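Local coordinates for protein GDP-L-fucose synthase (Campylobacter jejuni subsp. jejuni serotype O:2, PDB 7CXT) that reduces the C4 keto group of GDP-6-OMe-4-keto-L-xylo-heptose, with NADPH as its cofactor, and belongs to the fucose synthase subfamily of NAD(P)-dependent epimerases and dehydratases, at residues S7-A12 and P59-L64; L163-L168 and I275-G280. All coordinates share one frame; numbering follows the deposited sequence.

Interaction 1: residues S7-A12 and P59-L64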
# COMPACT_ATOMS: atom_id res chain seq x y z
N SER A 7 14.50 23.55 16.96
CA SER A 7 14.25 22.18 16.53
C SER A 7 14.83 21.95 15.14
O SER A 7 14.71 22.80 14.26
CB SER A 7 12.74 21.88 16.52
OG SER A 7 12.23 21.70 17.83
N LYS A 8 15.46 20.79 14.96
CA LYS A 8 15.98 20.40 13.65
C LYS A 8 14.85 19.83 12.81
O LYS A 8 14.21 18.84 13.20
CB LYS A 8 17.10 19.38 13.80
CG LYS A 8 17.98 19.25 12.56
CD LYS A 8 19.11 18.26 12.81
CE LYS A 8 20.29 18.50 11.88
NZ LYS A 8 21.33 17.43 11.99
N ILE A 9 14.62 20.42 11.63
CA ILE A 9 13.50 20.07 10.76
C ILE A 9 14.04 19.60 9.42
O ILE A 9 14.80 20.32 8.76
CB ILE A 9 12.55 21.25 10.53
CG1 ILE A 9 12.24 22.01 11.82
CG2 ILE A 9 11.29 20.77 9.79
CD1 ILE A 9 11.26 21.35 12.68
N TYR A 10 13.59 18.43 8.98
CA TYR A 10 13.81 17.92 7.64
C TYR A 10 12.53 18.08 6.82
O TYR A 10 11.49 17.53 7.19
CB TYR A 10 14.25 16.45 7.70
CG TYR A 10 14.31 15.73 6.38
CD1 TYR A 10 14.89 16.31 5.26
CD2 TYR A 10 13.81 14.42 6.26
CE1 TYR A 10 14.96 15.62 4.03
CE2 TYR A 10 13.87 13.73 5.06
CZ TYR A 10 14.45 14.34 3.94
OH TYR A 10 14.49 13.65 2.74
N ILE A 11 12.61 18.83 5.73
CA ILE A 11 11.54 18.91 4.73
C ILE A 11 11.98 18.06 3.55
O ILE A 11 12.83 18.49 2.75
CB ILE A 11 11.27 20.36 4.29
CG1 ILE A 11 10.88 21.27 5.46
CG2 ILE A 11 10.20 20.36 3.17
CD1 ILE A 11 12.06 22.03 6.03
N ALA A 12 11.43 16.86 3.43
CA ALA A 12 11.80 16.01 2.29
C ALA A 12 11.20 16.58 1.02
O ALA A 12 10.04 17.00 1.01
CB ALA A 12 11.31 14.58 2.52
N PRO A 59 16.93 14.22 12.31
CA PRO A 59 15.94 15.30 12.39
C PRO A 59 14.94 15.02 13.51
O PRO A 59 14.58 13.87 13.75
CB PRO A 59 15.27 15.29 11.01
CG PRO A 59 15.41 13.87 10.55
CD PRO A 59 16.71 13.37 11.12
N GLU A 60 14.49 16.08 14.19
CA GLU A 60 13.43 15.91 15.19
C GLU A 60 12.02 15.98 14.60
O GLU A 60 11.09 15.39 15.17
CB GLU A 60 13.54 16.97 16.29
CG GLU A 60 14.85 16.91 17.07
CD GLU A 60 15.07 18.14 17.91
OE1 GLU A 60 14.54 18.19 19.04
OE2 GLU A 60 15.75 19.07 17.43
N TYR A 61 11.85 16.69 13.49
CA TYR A 61 10.57 16.78 12.81
C TYR A 61 10.78 16.56 11.32
O TYR A 61 11.81 16.95 10.77
CB TYR A 61 9.89 18.14 13.08
CG TYR A 61 9.62 18.35 14.55
CD1 TYR A 61 10.59 18.89 15.40
CD2 TYR A 61 8.41 17.96 15.10
CE1 TYR A 61 10.35 19.03 16.75
CE2 TYR A 61 8.16 18.11 16.47
CZ TYR A 61 9.12 18.66 17.27
OH TYR A 61 8.85 18.80 18.62
N VAL A 62 9.80 15.93 10.68
CA VAL A 62 9.88 15.57 9.27
C VAL A 62 8.60 16.01 8.56
O VAL A 62 7.50 15.72 9.03
CB VAL A 62 10.10 14.05 9.10
CG1 VAL A 62 10.01 13.65 7.62
CG2 VAL A 62 11.44 13.63 9.72
N PHE A 63 8.76 16.75 7.45
CA PHE A 63 7.66 17.09 6.54
C PHE A 63 7.95 16.36 5.24
O PHE A 63 8.87 16.74 4.52
CB PHE A 63 7.57 18.59 6.27
CG PHE A 63 7.06 19.41 7.41
CD1 PHE A 63 5.69 19.61 7.58
CD2 PHE A 63 7.94 20.02 8.28
CE1 PHE A 63 5.23 20.38 8.64
CE2 PHE A 63 7.49 20.80 9.33
CZ PHE A 63 6.13 20.98 9.51
N LEU A 64 7.15 15.33 4.93
CA LEU A 64 7.44 14.43 3.79
C LEU A 64 6.62 14.88 2.58
O LEU A 64 5.50 14.42 2.36
CB LEU A 64 7.14 12.97 4.14
CG LEU A 64 7.18 11.90 3.04
CD1 LEU A 64 8.53 11.91 2.26
CD2 LEU A 64 6.92 10.52 3.61
O HOH W 1 13.16 20.19 19.73

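Interaction 2: residues L163-L168 and I275-G280. With NDP (NADPH dihydro-nicotinamide-adenine-dinucleotide phosphate), chain C.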
# COMPACT_ATOMS: atom_id res chain seq x y z
N LEU A 163 -2.07 14.24 6.16
CA LEU A 163 -2.97 15.31 5.74
C LEU A 163 -3.25 15.13 4.26
O LEU A 163 -2.31 15.04 3.46
CB LEU A 163 -2.36 16.69 6.01
CG LEU A 163 -1.87 16.92 7.44
CD1 LEU A 163 -1.23 18.32 7.62
CD2 LEU A 163 -3.03 16.74 8.42
N VAL A 164 -4.52 15.05 3.89
CA VAL A 164 -4.92 14.69 2.53
C VAL A 164 -5.46 15.92 1.83
O VAL A 164 -6.38 16.57 2.33
CB VAL A 164 -5.97 13.56 2.54
CG1 VAL A 164 -6.18 13.03 1.13
CG2 VAL A 164 -5.53 12.46 3.51
N LEU A 165 -4.94 16.21 0.63
CA LEU A 165 -5.37 17.38 -0.11
C LEU A 165 -5.68 17.02 -1.56
O LEU A 165 -5.28 15.95 -2.05
CB LEU A 165 -4.33 18.50 -0.10
CG LEU A 165 -3.01 18.13 -0.77
CD1 LEU A 165 -2.43 19.34 -1.47
CD2 LEU A 165 -2.02 17.57 0.25
N ASN A 166 -6.40 17.92 -2.25
CA ASN A 166 -6.78 17.69 -3.64
C ASN A 166 -5.86 18.38 -4.65
O ASN A 166 -5.01 17.72 -5.24
CB ASN A 166 -8.23 18.09 -3.87
CG ASN A 166 -9.19 17.00 -3.45
OD1 ASN A 166 -8.93 15.81 -3.70
ND2 ASN A 166 -10.27 17.37 -2.77
N ASN A 167 -6.03 19.67 -4.90
CA ASN A 167 -5.18 20.39 -5.86
C ASN A 167 -4.38 21.45 -5.13
O ASN A 167 -4.94 22.23 -4.35
CB ASN A 167 -5.99 21.07 -6.97
CG ASN A 167 -6.72 20.08 -7.85
OD1 ASN A 167 -7.92 19.85 -7.67
ND2 ASN A 167 -6.02 19.51 -8.80
N LEU A 168 -3.08 21.48 -5.38
CA LEU A 168 -2.18 22.45 -4.79
C LEU A 168 -1.86 23.54 -5.80
O LEU A 168 -1.77 23.30 -7.00
CB LEU A 168 -0.88 21.77 -4.35
CG LEU A 168 -0.14 22.10 -3.05
CD1 LEU A 168 1.37 21.93 -3.27
CD2 LEU A 168 -0.47 23.46 -2.45
N ILE A 275 -6.29 13.12 8.06
CA ILE A 275 -7.08 14.34 8.16
C ILE A 275 -7.12 15.00 6.79
O ILE A 275 -6.07 15.20 6.17
CB ILE A 275 -6.51 15.31 9.21
CG1 ILE A 275 -6.05 14.57 10.47
CG2 ILE A 275 -7.55 16.40 9.55
CD1 ILE A 275 -5.21 15.47 11.42
N ASN A 276 -8.32 15.31 6.30
CA ASN A 276 -8.44 16.09 5.08
C ASN A 276 -8.09 17.54 5.36
O ASN A 276 -8.45 18.08 6.41
CB ASN A 276 -9.86 16.03 4.52
CG ASN A 276 -10.26 14.65 4.09
OD1 ASN A 276 -9.42 13.85 3.64
ND2 ASN A 276 -11.55 14.36 4.17
N ILE A 277 -7.42 18.17 4.40
CA ILE A 277 -7.13 19.59 4.46
C ILE A 277 -7.57 20.19 3.13
O ILE A 277 -7.68 19.50 2.12
CB ILE A 277 -5.63 19.89 4.74
CG1 ILE A 277 -4.73 19.37 3.61
CG2 ILE A 277 -5.22 19.35 6.10
CD1 ILE A 277 -3.23 19.78 3.77
N GLY A 278 -7.83 21.49 3.16
CA GLY A 278 -8.29 22.18 1.98
C GLY A 278 -9.03 23.44 2.41
O GLY A 278 -8.93 23.87 3.55
N THR A 279 -9.75 24.02 1.46
CA THR A 279 -10.54 25.20 1.75
C THR A 279 -12.02 24.90 1.90
O THR A 279 -12.78 25.80 2.28
CB THR A 279 -10.34 26.25 0.67
OG1 THR A 279 -10.82 25.76 -0.58
CG2 THR A 279 -8.87 26.60 0.53
N GLY A 280 -12.46 23.68 1.59
CA GLY A 280 -13.84 23.27 1.81
C GLY A 280 -14.82 23.72 0.76
O GLY A 280 -16.01 23.39 0.85
PA NDP C . 6.14 18.31 -6.40
O1A NDP C . 6.04 17.24 -7.42
O2A NDP C . 5.83 19.75 -6.74
O5B NDP C . 7.66 18.29 -5.78
C5B NDP C . 7.90 16.98 -5.39
C4B NDP C . 9.36 16.96 -4.89
O4B NDP C . 9.76 15.62 -4.61
C3B NDP C . 10.26 17.54 -6.00
O3B NDP C . 11.13 18.51 -5.46
C2B NDP C . 11.08 16.29 -6.43
O2B NDP C . 12.34 16.55 -6.71
C1B NDP C . 11.06 15.49 -5.10
N9A NDP C . 11.33 14.08 -5.34
C8A NDP C . 10.58 13.17 -6.12
N7A NDP C . 11.11 11.95 -6.13
C5A NDP C . 12.28 12.07 -5.31
C6A NDP C . 13.27 11.15 -4.93
N6A NDP C . 13.26 9.83 -5.35
N1A NDP C . 14.28 11.52 -4.12
C2A NDP C . 14.28 12.84 -3.73
N3A NDP C . 13.43 13.83 -4.00
C4A NDP C . 12.41 13.40 -4.82
O3 NDP C . 5.17 17.72 -5.20
PN NDP C . 4.12 18.79 -4.62
O1N NDP C . 3.12 19.09 -5.67
O2N NDP C . 4.66 19.84 -3.67
O5D NDP C . 3.12 17.81 -3.56
C5D NDP C . 3.77 17.49 -2.40
C4D NDP C . 2.86 16.55 -1.63
O4D NDP C . 1.48 16.99 -1.78
C3D NDP C . 2.93 15.12 -2.28
O3D NDP C . 2.77 14.17 -1.29
C2D NDP C . 1.70 15.12 -3.21
O2D NDP C . 1.16 13.84 -3.43
C1D NDP C . 0.73 15.91 -2.32
N1N NDP C . -0.36 16.42 -3.14
C2N NDP C . -0.17 17.46 -4.06
C3N NDP C . -1.14 17.71 -5.00
C7N NDP C . -0.95 18.79 -5.98
O7N NDP C . -1.84 19.20 -6.75
N7N NDP C . 0.31 19.36 -6.07
C4N NDP C . -2.38 16.92 -5.09
C5N NDP C . -2.58 16.05 -3.92
C6N NDP C . -1.61 15.84 -3.02
P2B NDP C . 12.71 16.95 -8.44
O1X NDP C . 12.01 18.27 -8.51
O2X NDP C . 14.24 16.96 -8.36
O3X NDP C . 12.05 15.77 -9.10
O HOH W 2 -7.92 19.89 -0.41

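Interaction 1: residues S7-A12 and P59-L64
Strands 9-12 and 61-64 are parallel neighbours in the Rossmann sheet, with I9 beside Y61, Y10 beside V62, I11 beside F63 and A12 beside L64. Their axes run 4.7 Å apart. The backbone ladder is regular: Y10 N donates to Y61 O (2.9 Å), F63 N to Y10 O, and A12 N to F63 O. Where the pair begins, K8 O is gripped twice, by E60 N and Y61 N, while the carboxylate of E60 turns back on segment 7-12: its OE2 takes K8 N at 3.0 Å, an almost straight bond (174°) arriving from above the carboxylate plane. A water links E60 OE1 to S7 OG, which also bonds to Q4 N.

On the face carrying I9 and I11, the two branches of I9 divide the work. With CG1 beside its own backbone N (chi1 -44°) and chi2 at -78°, CD1 reaches Y61 CB at 3.5 Å; CG2 meets the edge of the F63 ring in its plane, 3.8 Å from CD2. On the other face Y10 CB packs on P59 CB at 3.7 Å, the side chains of Y10 and V62 lie side by side, ring CD2 nearest V62 CG1, and A12 CB meets L64 CD1. Helix 78-98 packs against V62 and L64. Strand 9-12 leads into the glycine-rich turn beginning at G13; together they are the opening strand and dinucleotide-binding loop typical of a Rossmann fold.

Interaction 2: residues L163-L168 and I275-G280
The carboxamide of N276 lies alongside V164, its OD1 3.6 Å from V164 CB; that oxygen is hydrogen-bonded to Y113 OH. The second flat group is the dihydronicotinamide of the bound NADPH. The isobutyl group of L165 spreads over one face of its ring, with CG 3.5 Å from C6N, and L168 stands over the same side of the cofactor's carboxamide, CB 3.4 Å from C7N. The carboxamide is held in its rotation by L168 N, which donates to O7N at 2.9 Å (163°).

Behind this pocket wall two parallel strands meet, L163 beside I275 and V164 beside N276. V164 bonds in both directions, its N giving to I275 O and its O receiving I277 N at 2.8 Å (171°). This is the last strand pairing of the Rossmann sheet within the chain, with 275-276 outermost, and past it the two segments separate: 166-168 turns to the nicotinamide, while 278-280 departs. A water bridges the two segments there, accepting from N166 N and donating to I277 O.

I277 packs both ways along strand 160-165. Its CG1 sits in the crowded position between backbone N and carbonyl carbon (chi1 63°), which puts it 3.8 Å from L165 CB, and CG2 turns to L163 CB. L163 and I275 lie side by side, CD2 of the leucine 3.8 Å from CB of the isoleucine. Helix 245-258 covers L163, L165 and I277.

Interactions 1 and 2 belong to one six-stranded parallel sheet and show how a Rossmann fold serves a dinucleotide along its width. Their centres lie 21 Å apart and their nearest atoms about 7 Å, without touching. Strand 103-109 runs between them, paired with 61-64 on one side and 160-165 on the other. Along the chain interaction 1 closes before interaction 2 opens. In the first pairing, strand 9-12 runs into the glycine-rich turn, and Y10 lies near L44 of the cofactor site, whereas in the second the chain beyond strand 160-165 reaches the nicotinamide. Strands 9-12 and 160-165, with two strands between them, thus lead at their C-terminal ends toward different parts of the same NADPH.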